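Local atomic coordinates of [4Fe-4S]-dependent U34-ARNt thiolase (Methanococcus maripaludis, PDB entry 6SCY), a protein that probably thiolates uridine 34 of transfer RNA, drawing on ATP and a [4Fe-4S] cluster, and also binds zinc. Residues C6-K11 against N22-E27; C28-T33 against L218-M223; A83-E88 against I110-V115; G89-R94 against N124-V129. All blocks are in the same frame, centred on the assembly; numbering follows the deposited sequence.

The four contacts fall into two pairs. Interactions 1 and 2 share helix 26-41, have centres 12 Å apart and meet at one zinc ion, where Cys9 SG of the first lies 3.7 Å from Cys28 SG of the second. Interactions 3 and 4 have centres 17 Å apart and converge on the iron-sulfur cluster; the salt bridge from Glu88 OE1 to Arg94 NH1 (2.8 Å) ties them together. Both are nested in the chain loop that interaction 2 closes, where the zinc-binding module meets the PP-loop domain. The N-terminal zinc site and the cluster are far apart: the centres of interactions 1 and 4 are 46 Å from each other, on opposite sides of the chain's centre.

Interaction 1. Residues C6-K11 against N22-E27; sequences CRKCGK and NNYCKE. With ZN (zinc ion), chain C; SO4 (sulfate ion), chain Y; SO4 (sulfate ion), chain U.
Arg7 lies across the amide of Asn22 through its aliphatic carbons: CG is 3.3 Å from Asn22 OD1 and Arg7 CD 3.4 Å from Asn22 ND2. CG stands anti to the backbone N (chi1 -171°), and the guanidinium beyond is turned 58° from the amide plane, which argues against stacking. An alanine at Asn22 would probably deprive CG and CD of Arg7 of their flat neighbour and let that chain turn more freely. One backbone bond secures the same place, Arg7 N to Asn23 O at 2.8 Å and nearly straight (169° at the hydrogen). The contact belongs to a zinc-binding module with two CxxC elements, the N-terminal LIM domain of the TtuA family. Cys6 SG and Cys9 SG each bind zinc at 2.2 Å. Cys25 SG, another cysteine of the site, is modelled farther off, 2.8 Å from the zinc; Cys28 is the fourth. The zinc-bound sulfur of Cys6 also receives two weak N-H...S bonds, from Lys8 N and Cys25 N. Cys25 is also the N-cap of helix 26-41. At the edge of the Tyr24 ring, Lys8 CG approaches CE1, while Lys8 NZ turns away to a sulfate ion.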
# COMPACT_ATOMS: atom_id res chain seq x y z
N CYS A 6 34.88 -0.58 -8.24
CA CYS A 6 34.24 -0.97 -6.98
C CYS A 6 34.16 0.20 -6.00
O CYS A 6 35.14 0.92 -5.83
CB CYS A 6 34.95 -2.17 -6.37
SG CYS A 6 34.14 -2.86 -4.91
N ARG A 7 32.98 0.39 -5.35
CA ARG A 7 32.75 1.47 -4.37
C ARG A 7 33.64 1.35 -3.11
O ARG A 7 34.00 2.38 -2.54
CB ARG A 7 31.25 1.54 -4.00
CG ARG A 7 30.89 2.76 -3.16
CD ARG A 7 30.20 2.43 -1.83
NE ARG A 7 30.97 2.87 -0.67
CZ ARG A 7 30.45 3.29 0.48
NH1 ARG A 7 29.13 3.34 0.63
NH2 ARG A 7 31.23 3.67 1.48
N LYS A 8 34.01 0.11 -2.72
CA LYS A 8 34.81 -0.15 -1.52
C LYS A 8 36.33 -0.29 -1.74
O LYS A 8 37.08 -0.01 -0.80
CB LYS A 8 34.28 -1.37 -0.76
CG LYS A 8 32.97 -1.12 -0.02
CD LYS A 8 33.17 -0.44 1.35
CE LYS A 8 31.98 -0.62 2.26
NZ LYS A 8 32.20 -0.03 3.60
N CYS A 9 36.78 -0.72 -2.94
CA CYS A 9 38.21 -0.92 -3.20
C CYS A 9 38.71 -0.38 -4.56
O CYS A 9 39.90 -0.49 -4.85
CB CYS A 9 38.59 -2.39 -3.01
SG CYS A 9 37.91 -3.50 -4.28
N GLY A 10 37.81 0.17 -5.37
CA GLY A 10 38.12 0.73 -6.69
C GLY A 10 38.58 -0.25 -7.75
O GLY A 10 39.19 0.16 -8.74
N LYS A 11 38.29 -1.56 -7.57
CA LYS A 11 38.69 -2.63 -8.49
C LYS A 11 37.58 -2.98 -9.49
O LYS A 11 36.42 -2.73 -9.16
CB LYS A 11 39.12 -3.87 -7.68
CG LYS A 11 40.63 -4.11 -7.69
CD LYS A 11 41.48 -3.02 -7.01
CE LYS A 11 42.96 -3.15 -7.32
NZ LYS A 11 43.64 -1.83 -7.28
N ASN A 22 25.75 1.88 -7.01
CA ASN A 22 27.09 1.45 -6.65
C ASN A 22 27.51 0.19 -7.38
O ASN A 22 26.68 -0.54 -7.93
CB ASN A 22 27.23 1.31 -5.13
CG ASN A 22 27.58 2.61 -4.43
OD1 ASN A 22 28.28 3.48 -4.97
ND2 ASN A 22 27.11 2.75 -3.20
N ASN A 23 28.81 -0.03 -7.41
CA ASN A 23 29.43 -1.16 -8.06
C ASN A 23 30.26 -1.96 -7.05
O ASN A 23 30.97 -1.36 -6.23
CB ASN A 23 30.29 -0.67 -9.23
CG ASN A 23 29.53 0.07 -10.30
OD1 ASN A 23 28.44 -0.32 -10.73
ND2 ASN A 23 30.10 1.16 -10.78
N TYR A 24 30.15 -3.31 -7.08
CA TYR A 24 30.87 -4.21 -6.18
C TYR A 24 31.45 -5.41 -6.90
O TYR A 24 30.75 -6.07 -7.68
CB TYR A 24 29.96 -4.71 -5.04
CG TYR A 24 29.37 -3.63 -4.17
CD1 TYR A 24 30.14 -2.96 -3.22
CD2 TYR A 24 28.01 -3.31 -4.24
CE1 TYR A 24 29.59 -1.98 -2.40
CE2 TYR A 24 27.46 -2.33 -3.42
CZ TYR A 24 28.25 -1.67 -2.50
OH TYR A 24 27.71 -0.70 -1.69
N CYS A 25 32.72 -5.74 -6.60
CA CYS A 25 33.40 -6.92 -7.13
C CYS A 25 32.89 -8.13 -6.32
O CYS A 25 32.07 -7.93 -5.42
CB CYS A 25 34.91 -6.76 -7.02
SG CYS A 25 35.51 -6.55 -5.32
N LYS A 26 33.36 -9.36 -6.61
CA LYS A 26 32.93 -10.57 -5.89
C LYS A 26 33.10 -10.42 -4.37
O LYS A 26 32.11 -10.50 -3.64
CB LYS A 26 33.65 -11.82 -6.42
CG LYS A 26 33.12 -13.14 -5.88
CD LYS A 26 33.97 -14.33 -6.32
CE LYS A 26 33.51 -15.62 -5.69
NZ LYS A 26 34.34 -16.77 -6.14
N GLU A 27 34.34 -10.15 -3.92
CA GLU A 27 34.75 -10.02 -2.51
C GLU A 27 34.02 -8.94 -1.74
O GLU A 27 33.67 -9.18 -0.59
CB GLU A 27 36.26 -9.82 -2.38
CG GLU A 27 37.08 -10.93 -3.01
CD GLU A 27 37.81 -10.52 -4.28
OE1 GLU A 27 37.15 -10.06 -5.24
OE2 GLU A 27 39.06 -10.67 -4.32
ZN ZN C . 35.78 -4.06 -4.05
S SO4 Y . 35.11 -0.61 5.18
O1 SO4 Y . 34.68 -1.83 4.51
O2 SO4 Y . 36.12 -0.93 6.20
O3 SO4 Y . 35.70 0.30 4.20
O4 SO4 Y . 33.97 0.03 5.82
S SO4 U . 35.39 -19.90 -5.73
O1 SO4 U . 36.28 -20.97 -6.19
O2 SO4 U . 36.19 -18.74 -5.35
O3 SO4 U . 34.48 -19.54 -6.82
O4 SO4 U . 34.62 -20.37 -4.58

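Interaction 2. Residues C28-T33 against L218-M223. With ZN (zinc ion), chain C; SO4 (sulfate ion), chain Y.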
# COMPACT_ATOMS: atom_id res chain seq x y z
N CYS A 28 33.81 -7.76 -2.35
CA CYS A 28 33.12 -6.62 -1.71
C CYS A 28 31.62 -6.81 -1.67
O CYS A 28 30.97 -6.25 -0.79
CB CYS A 28 33.50 -5.30 -2.37
SG CYS A 28 35.21 -4.78 -2.07
N PHE A 29 31.05 -7.59 -2.61
CA PHE A 29 29.62 -7.85 -2.62
C PHE A 29 29.25 -8.83 -1.50
O PHE A 29 28.32 -8.56 -0.74
CB PHE A 29 29.15 -8.32 -4.01
CG PHE A 29 27.71 -8.76 -4.05
CD1 PHE A 29 26.68 -7.83 -3.99
CD2 PHE A 29 27.38 -10.11 -4.12
CE1 PHE A 29 25.35 -8.25 -4.00
CE2 PHE A 29 26.05 -10.52 -4.12
CZ PHE A 29 25.04 -9.59 -4.07
N ILE A 30 30.03 -9.93 -1.37
CA ILE A 30 29.88 -10.96 -0.34
C ILE A 30 29.98 -10.32 1.06
O ILE A 30 29.19 -10.63 1.94
CB ILE A 30 30.90 -12.11 -0.57
CG1 ILE A 30 30.44 -13.03 -1.70
CG2 ILE A 30 31.17 -12.93 0.70
CD1 ILE A 30 31.55 -13.69 -2.48
N LYS A 31 30.93 -9.38 1.24
CA LYS A 31 31.20 -8.64 2.46
C LYS A 31 30.05 -7.70 2.82
O LYS A 31 29.75 -7.57 4.01
CB LYS A 31 32.49 -7.85 2.30
CG LYS A 31 33.27 -7.63 3.59
CD LYS A 31 34.49 -6.72 3.36
CE LYS A 31 34.15 -5.24 3.32
NZ LYS A 31 35.24 -4.45 2.67
N GLU A 32 29.41 -7.05 1.82
CA GLU A 32 28.28 -6.13 2.04
C GLU A 32 26.97 -6.85 2.22
O GLU A 32 26.07 -6.31 2.86
CB GLU A 32 28.19 -5.05 0.95
CG GLU A 32 29.33 -4.05 0.97
CD GLU A 32 29.53 -3.25 2.24
OE1 GLU A 32 30.33 -3.68 3.11
OE2 GLU A 32 28.91 -2.16 2.37
N THR A 33 26.85 -8.08 1.68
CA THR A 33 25.66 -8.90 1.85
C THR A 33 25.70 -9.48 3.27
O THR A 33 24.69 -9.42 3.98
CB THR A 33 25.55 -9.95 0.74
OG1 THR A 33 25.54 -9.27 -0.51
CG2 THR A 33 24.28 -10.79 0.85
N LEU A 218 20.26 -14.60 -5.60
CA LEU A 218 20.59 -15.44 -6.75
C LEU A 218 22.06 -15.30 -7.15
O LEU A 218 22.71 -16.31 -7.42
CB LEU A 218 19.66 -15.09 -7.93
CG LEU A 218 19.85 -15.91 -9.20
CD1 LEU A 218 19.20 -17.27 -9.08
CD2 LEU A 218 19.32 -15.17 -10.40
N LEU A 219 22.58 -14.05 -7.20
CA LEU A 219 23.97 -13.74 -7.54
C LEU A 219 24.91 -14.35 -6.50
O LEU A 219 25.92 -14.93 -6.88
CB LEU A 219 24.19 -12.22 -7.65
CG LEU A 219 25.55 -11.74 -8.15
CD1 LEU A 219 25.67 -11.85 -9.68
CD2 LEU A 219 25.79 -10.31 -7.76
N LEU A 220 24.53 -14.28 -5.21
CA LEU A 220 25.30 -14.85 -4.10
C LEU A 220 25.33 -16.38 -4.19
O LEU A 220 26.34 -16.98 -3.86
CB LEU A 220 24.73 -14.39 -2.74
CG LEU A 220 25.69 -14.39 -1.54
CD1 LEU A 220 26.64 -13.20 -1.58
CD2 LEU A 220 24.93 -14.33 -0.24
N ALA A 221 24.23 -16.99 -4.69
CA ALA A 221 24.11 -18.44 -4.88
C ALA A 221 25.05 -18.91 -5.98
O ALA A 221 25.68 -19.96 -5.84
CB ALA A 221 22.66 -18.81 -5.22
N GLU A 222 25.17 -18.11 -7.06
CA GLU A 222 26.02 -18.38 -8.22
C GLU A 222 27.51 -18.29 -7.86
O GLU A 222 28.28 -19.15 -8.27
CB GLU A 222 25.69 -17.43 -9.39
CG GLU A 222 24.35 -17.71 -10.07
CD GLU A 222 24.01 -16.87 -11.28
OE1 GLU A 222 24.40 -15.68 -11.33
OE2 GLU A 222 23.32 -17.40 -12.19
N MET A 223 27.89 -17.25 -7.07
CA MET A 223 29.28 -17.01 -6.65
C MET A 223 29.79 -18.06 -5.67
O MET A 223 30.98 -18.36 -5.69
CB MET A 223 29.44 -15.62 -6.05
CG MET A 223 29.25 -14.50 -7.05
SD MET A 223 29.43 -12.84 -6.34
CE MET A 223 28.61 -13.06 -4.84
ZN ZN C . 35.78 -4.06 -4.05
S SO4 Y . 35.11 -0.61 5.18
O1 SO4 Y . 34.68 -1.83 4.51
O2 SO4 Y . 36.12 -0.93 6.20
O3 SO4 Y . 35.70 0.30 4.20
O4 SO4 Y . 33.97 0.03 5.82
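Phe29 and Leu219 meet in a CH-pi contact at the heart of this helix pair. From CB, which points toward helix 214-223, the Phe29 chain continues to CG anti to the backbone N (chi1 173°). Beyond CG, CD2 meets Met223 CE at 3.3 Å, and that methyl lies in the ring plane, at the edge. The next atom, CE2, is 3.7 Å from Leu220 CD1. CE2 and the tip atom CZ lie under the methyl CD2 of Leu219, which is 3.9 Å from the ring centroid and only 21° off the normal. On the opposite face Thr33 OG1 sits over the ring centre. It is held there by its bond to Phe29 O (2.9 Å), an oxygen that also accepts from Thr33 N. Met223 SD adds an oblique Met-aromatic contact. An alanine at Phe29 would probably open a gap between the helices and leave Leu219 CD2 and Met223 CE without their aromatic partner. Next to the ring, Ile30 and Met223 reach tip to tip (Ile30 CG1 to Met223 CE, 3.6 Å), as do Thr33 CG2 and Leu220 CD2 at 3.8 Å. The helix segments run at 126° to each other, their axes 11.1 Å apart. Helix 26-41 thereby packs the zinc module against the PP-loop domain: Phe29 also touches Tyr15 and Tyr24 of strands 15-17 and 22-24, while Leu220 continues onto Val64 and Leu68 of helix 60-75.

Interaction 3. Residues A83-E88 against I110-V115. With SF4 (iron/sulfur cluster), chain E.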
# COMPACT_ATOMS: atom_id res chain seq x y z
N ALA A 83 18.54 -27.76 10.65
CA ALA A 83 17.76 -27.52 9.44
C ALA A 83 16.55 -28.43 9.40
O ALA A 83 16.68 -29.62 9.66
CB ALA A 83 18.62 -27.75 8.20
N ILE A 84 15.38 -27.87 9.10
CA ILE A 84 14.14 -28.64 9.03
C ILE A 84 13.56 -28.59 7.63
O ILE A 84 13.25 -27.51 7.12
CB ILE A 84 13.06 -28.24 10.08
CG1 ILE A 84 13.65 -27.96 11.48
CG2 ILE A 84 11.95 -29.30 10.14
CD1 ILE A 84 12.99 -26.78 12.17
N MET A 85 13.38 -29.78 7.02
CA MET A 85 12.77 -29.94 5.70
C MET A 85 11.38 -30.54 5.89
O MET A 85 11.25 -31.58 6.54
CB MET A 85 13.63 -30.84 4.80
CG MET A 85 14.97 -30.24 4.44
SD MET A 85 16.21 -30.64 5.67
CE MET A 85 17.66 -30.57 4.69
N VAL A 86 10.34 -29.89 5.34
CA VAL A 86 8.97 -30.37 5.49
C VAL A 86 8.42 -30.92 4.17
O VAL A 86 8.07 -30.14 3.29
CB VAL A 86 8.02 -29.32 6.15
CG1 VAL A 86 6.70 -29.95 6.54
CG2 VAL A 86 8.67 -28.66 7.36
N ASN A 87 8.34 -32.25 4.02
CA ASN A 87 7.77 -32.84 2.81
C ASN A 87 6.26 -32.79 2.94
O ASN A 87 5.67 -33.51 3.75
CB ASN A 87 8.25 -34.29 2.57
CG ASN A 87 7.48 -35.04 1.50
OD1 ASN A 87 7.12 -34.51 0.45
ND2 ASN A 87 7.21 -36.30 1.77
N GLU A 88 5.63 -31.90 2.14
CA GLU A 88 4.18 -31.70 2.13
C GLU A 88 3.41 -32.95 1.71
O GLU A 88 2.21 -33.04 1.96
CB GLU A 88 3.79 -30.48 1.29
CG GLU A 88 4.26 -29.16 1.88
CD GLU A 88 5.36 -28.43 1.13
OE1 GLU A 88 6.04 -29.04 0.28
OE2 GLU A 88 5.56 -27.22 1.42
N ILE A 110 25.59 -29.49 8.63
CA ILE A 110 24.43 -28.94 9.34
C ILE A 110 23.48 -30.09 9.68
O ILE A 110 23.12 -30.87 8.79
CB ILE A 110 23.74 -27.81 8.53
CG1 ILE A 110 24.68 -26.59 8.35
CG2 ILE A 110 22.40 -27.39 9.17
CD1 ILE A 110 24.40 -25.70 7.12
N GLU A 111 23.08 -30.21 10.96
CA GLU A 111 22.18 -31.27 11.43
C GLU A 111 20.79 -31.07 10.85
O GLU A 111 20.11 -30.12 11.21
CB GLU A 111 22.14 -31.35 12.97
CG GLU A 111 23.50 -31.59 13.63
CD GLU A 111 24.30 -30.34 13.98
OE1 GLU A 111 23.71 -29.39 14.55
OE2 GLU A 111 25.51 -30.32 13.69
N TYR A 112 20.38 -31.95 9.93
CA TYR A 112 19.08 -31.86 9.26
C TYR A 112 18.03 -32.79 9.88
O TYR A 112 18.37 -33.82 10.47
CB TYR A 112 19.22 -32.07 7.74
CG TYR A 112 19.55 -33.49 7.30
CD1 TYR A 112 20.86 -33.86 7.01
CD2 TYR A 112 18.54 -34.42 7.09
CE1 TYR A 112 21.16 -35.15 6.58
CE2 TYR A 112 18.83 -35.72 6.67
CZ TYR A 112 20.15 -36.08 6.41
OH TYR A 112 20.44 -37.35 5.98
N LYS A 113 16.75 -32.42 9.73
CA LYS A 113 15.61 -33.18 10.22
C LYS A 113 14.46 -33.11 9.22
O LYS A 113 13.79 -32.08 9.11
CB LYS A 113 15.16 -32.67 11.61
CG LYS A 113 14.08 -33.53 12.25
CD LYS A 113 13.55 -32.95 13.56
CE LYS A 113 12.97 -34.00 14.47
NZ LYS A 113 11.49 -34.15 14.31
N ILE A 114 14.23 -34.22 8.49
CA ILE A 114 13.14 -34.31 7.52
C ILE A 114 11.87 -34.77 8.22
O ILE A 114 11.80 -35.89 8.73
CB ILE A 114 13.48 -35.17 6.27
CG1 ILE A 114 14.90 -34.88 5.73
CG2 ILE A 114 12.40 -34.98 5.19
CD1 ILE A 114 15.60 -36.08 5.11
N VAL A 115 10.87 -33.88 8.27
CA VAL A 115 9.58 -34.09 8.91
C VAL A 115 8.52 -34.04 7.81
O VAL A 115 8.61 -33.22 6.90
CB VAL A 115 9.34 -33.02 10.01
CG1 VAL A 115 7.91 -33.03 10.52
CG2 VAL A 115 10.31 -33.21 11.17
FE1 SF4 E . 1.27 -23.53 -2.08
FE2 SF4 E . 2.15 -25.51 -0.39
FE3 SF4 E . 3.96 -23.83 -1.58
FE4 SF4 E . 2.63 -25.69 -3.09
S1 SF4 E . 4.13 -26.11 -1.40
S2 SF4 E . 2.97 -23.48 -3.63
S3 SF4 E . 0.58 -25.72 -2.05
S4 SF4 E . 2.34 -23.25 -0.05
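Ala83 and Tyr112 open a parallel ladder that continues through Ile84 with Lys113 and Met85 with Ile114 to Val86 with Val115. The evidence for tight pairing is an unbroken run of backbone bonds: Ala83 N to Glu111 O (2.9 Å), Lys113 N to Ala83 O (2.8 Å), Met85 N to Lys113 O (3.1 Å), Val115 N to Met85 O (2.9 Å) and Asn87 N to Val115 O (3.1 Å). The strand segments are twisted by 21°. They form a beta-alpha-beta unit with helix 95-108 in the PP-loop domain, a member of the HUP clan, and strand 111-116 is outermost in the sheet of this chain.

The denser packing lies inward. Ile84 and Val115, on one face, press on helix 141-159, where Ile84 meets Leu153 and both meet Val156. On the other face Ala83 CB rests on Ile110 CG2 at 3.9 Å. Farther along that face, Met85 bends at chi2 (88°), which brings SD beside Tyr112 CB, and CE then lies 3.7 Å from the same Tyr112 CB. The solvent side is looser: Tyr112 and Ile114 are exposed and the tyrosine ring leads off the strand. On the face of Ile84 and Val115, Lys113 also leads outward, its NZ salt-bridged to Glu159.

Backbone bonds supply the cohesion, while apolar side chains seal the inner part. This is consistent with a strand end held in register right up to the cluster pocket: just past the last bond, Glu88 OE2 comes 3.4 Å from cluster sulfur S1, and its carboxylate is salt-bridged by Arg94 and Arg149.

Interaction 4. Residues G89-R94 against N124-V129; sequences GIEGYR and NLDEIV. With SF4 (iron/sulfur cluster), chain E.
Ile90 and Asp126 are brought together by their first torsions: chi1 of -38° sets Ile90 CG1 beside its backbone N and leaves CG2 anti to that N, while chi1 of -30° keeps Asp126 CG beside its own N. Beyond that CG, the carboxylate oxygen OD1 of Asp126 lies 3.2 Å from Ile90 CG2. The two segments are loops of the Rossmann-like PP-loop domain, one following strand 80-87 and the other following strand 111-116, and each carries an inverse gamma turn, centred on Ile90 and on Leu125.

The other branch of Ile90 goes to Asn124, whose ND2 is 3.5 Å from Ile90 CD1. Between the backbones the contact is a CA-H...O one: Leu125 CA points at Gly89 O from 3.2 Å, almost straight at the hydrogen (177°). Glu91 N also approaches Asp126 OD1, but at an angle too poor for a hydrogen bond. The two loops are thus joined by packing and a CA-H...O contact. Glu91 OE2 and Asp126 OD2, 4.1 Å apart, would probably repel each other if both are charged.

Asn124 is fixed by an exchange within its own loop. Its OD1 accepts from Glu127 N at 3.2 Å, in the carbonyl plane and on a lone pair, an Asx motif; Asn124 N in turn donates to Glu127 OE1 at 2.9 Å, while Glu127 OE2 bonds to Tyr299. Outside the two loops, Ile90 also touches Cys145, a cluster ligand, and Tyr235. Segment 89-94 ends in the cluster pocket, where Arg94, extended from CG to NE, ends with NH2 3.1 Å from cluster sulfur S1.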
# COMPACT_ATOMS: atom_id res chain seq x y z
N GLY A 89 4.12 -33.91 1.10
CA GLY A 89 3.56 -35.17 0.64
C GLY A 89 2.64 -35.05 -0.55
O GLY A 89 2.08 -36.05 -0.99
N ILE A 90 2.50 -33.81 -1.10
CA ILE A 90 1.65 -33.51 -2.26
C ILE A 90 2.36 -33.99 -3.54
O ILE A 90 2.77 -33.18 -4.38
CB ILE A 90 1.19 -32.01 -2.30
CG1 ILE A 90 0.86 -31.45 -0.89
CG2 ILE A 90 -0.02 -31.83 -3.24
CD1 ILE A 90 0.69 -29.90 -0.80
N GLU A 91 2.54 -35.34 -3.65
CA GLU A 91 3.15 -36.13 -4.73
C GLU A 91 4.25 -35.39 -5.52
O GLU A 91 5.11 -34.75 -4.91
CB GLU A 91 2.03 -36.67 -5.66
CG GLU A 91 2.21 -38.11 -6.09
CD GLU A 91 1.15 -38.62 -7.04
OE1 GLU A 91 0.96 -38.00 -8.11
OE2 GLU A 91 0.50 -39.65 -6.72
N GLY A 92 4.20 -35.50 -6.85
CA GLY A 92 5.10 -34.84 -7.80
C GLY A 92 6.58 -35.06 -7.58
O GLY A 92 7.04 -36.20 -7.46
N TYR A 93 7.35 -33.94 -7.54
CA TYR A 93 8.79 -33.99 -7.33
C TYR A 93 9.28 -32.91 -6.36
O TYR A 93 9.98 -31.95 -6.73
CB TYR A 93 9.57 -33.98 -8.67
CG TYR A 93 10.31 -35.28 -8.90
CD1 TYR A 93 9.76 -36.29 -9.68
CD2 TYR A 93 11.54 -35.53 -8.30
CE1 TYR A 93 10.42 -37.50 -9.88
CE2 TYR A 93 12.22 -36.73 -8.49
CZ TYR A 93 11.65 -37.71 -9.28
OH TYR A 93 12.32 -38.90 -9.47
N ARG A 94 8.89 -33.10 -5.08
CA ARG A 94 9.29 -32.27 -3.94
C ARG A 94 10.58 -32.85 -3.40
O ARG A 94 11.43 -32.13 -2.88
CB ARG A 94 8.22 -32.33 -2.83
CG ARG A 94 6.83 -31.86 -3.28
CD ARG A 94 6.00 -31.47 -2.09
NE ARG A 94 4.83 -30.69 -2.50
CZ ARG A 94 4.82 -29.38 -2.68
NH1 ARG A 94 5.93 -28.67 -2.50
NH2 ARG A 94 3.71 -28.76 -3.05
N ASN A 124 -2.34 -35.49 3.32
CA ASN A 124 -1.97 -34.48 2.32
C ASN A 124 -1.21 -35.06 1.10
O ASN A 124 -0.42 -34.35 0.47
CB ASN A 124 -1.26 -33.25 2.90
CG ASN A 124 -1.41 -32.00 2.02
OD1 ASN A 124 -2.24 -31.93 1.10
ND2 ASN A 124 -0.60 -31.00 2.26
N LEU A 125 -1.52 -36.31 0.72
CA LEU A 125 -0.98 -36.91 -0.50
C LEU A 125 -1.97 -36.40 -1.56
O LEU A 125 -2.79 -37.16 -2.08
CB LEU A 125 -0.95 -38.45 -0.41
CG LEU A 125 -0.06 -39.15 -1.42
CD1 LEU A 125 1.28 -39.53 -0.81
CD2 LEU A 125 -0.75 -40.36 -2.00
N ASP A 126 -1.90 -35.06 -1.81
CA ASP A 126 -2.80 -34.24 -2.64
C ASP A 126 -4.19 -34.29 -1.94
O ASP A 126 -5.12 -34.94 -2.44
CB ASP A 126 -2.83 -34.68 -4.13
CG ASP A 126 -1.55 -35.31 -4.68
OD1 ASP A 126 -0.52 -34.61 -4.74
OD2 ASP A 126 -1.59 -36.51 -5.05
N GLU A 127 -4.28 -33.67 -0.73
CA GLU A 127 -5.48 -33.68 0.12
C GLU A 127 -6.65 -32.84 -0.40
O GLU A 127 -7.79 -33.17 -0.09
CB GLU A 127 -5.17 -33.28 1.57
CG GLU A 127 -6.08 -33.96 2.59
CD GLU A 127 -5.69 -33.75 4.04
OE1 GLU A 127 -4.77 -34.47 4.51
OE2 GLU A 127 -6.31 -32.89 4.71
N ILE A 128 -6.37 -31.76 -1.17
CA ILE A 128 -7.42 -30.90 -1.73
C ILE A 128 -8.16 -31.69 -2.83
O ILE A 128 -7.80 -31.64 -4.01
CB ILE A 128 -6.89 -29.49 -2.14
CG1 ILE A 128 -6.06 -28.81 -1.01
CG2 ILE A 128 -8.02 -28.56 -2.65
CD1 ILE A 128 -6.80 -28.44 0.37
N VAL A 129 -9.16 -32.49 -2.40
CA VAL A 129 -9.99 -33.37 -3.23
C VAL A 129 -11.38 -32.78 -3.50
O VAL A 129 -11.90 -32.01 -2.68
CB VAL A 129 -10.07 -34.83 -2.67
CG1 VAL A 129 -8.75 -35.57 -2.86
CG2 VAL A 129 -10.51 -34.87 -1.21
FE1 SF4 E . 1.27 -23.53 -2.08
FE2 SF4 E . 2.15 -25.51 -0.39
FE3 SF4 E . 3.96 -23.83 -1.58
FE4 SF4 E . 2.63 -25.69 -3.09
S1 SF4 E . 4.13 -26.11 -1.40
S2 SF4 E . 2.97 -23.48 -3.63
S3 SF4 E . 0.58 -25.72 -2.05
S4 SF4 E . 2.34 -23.25 -0.05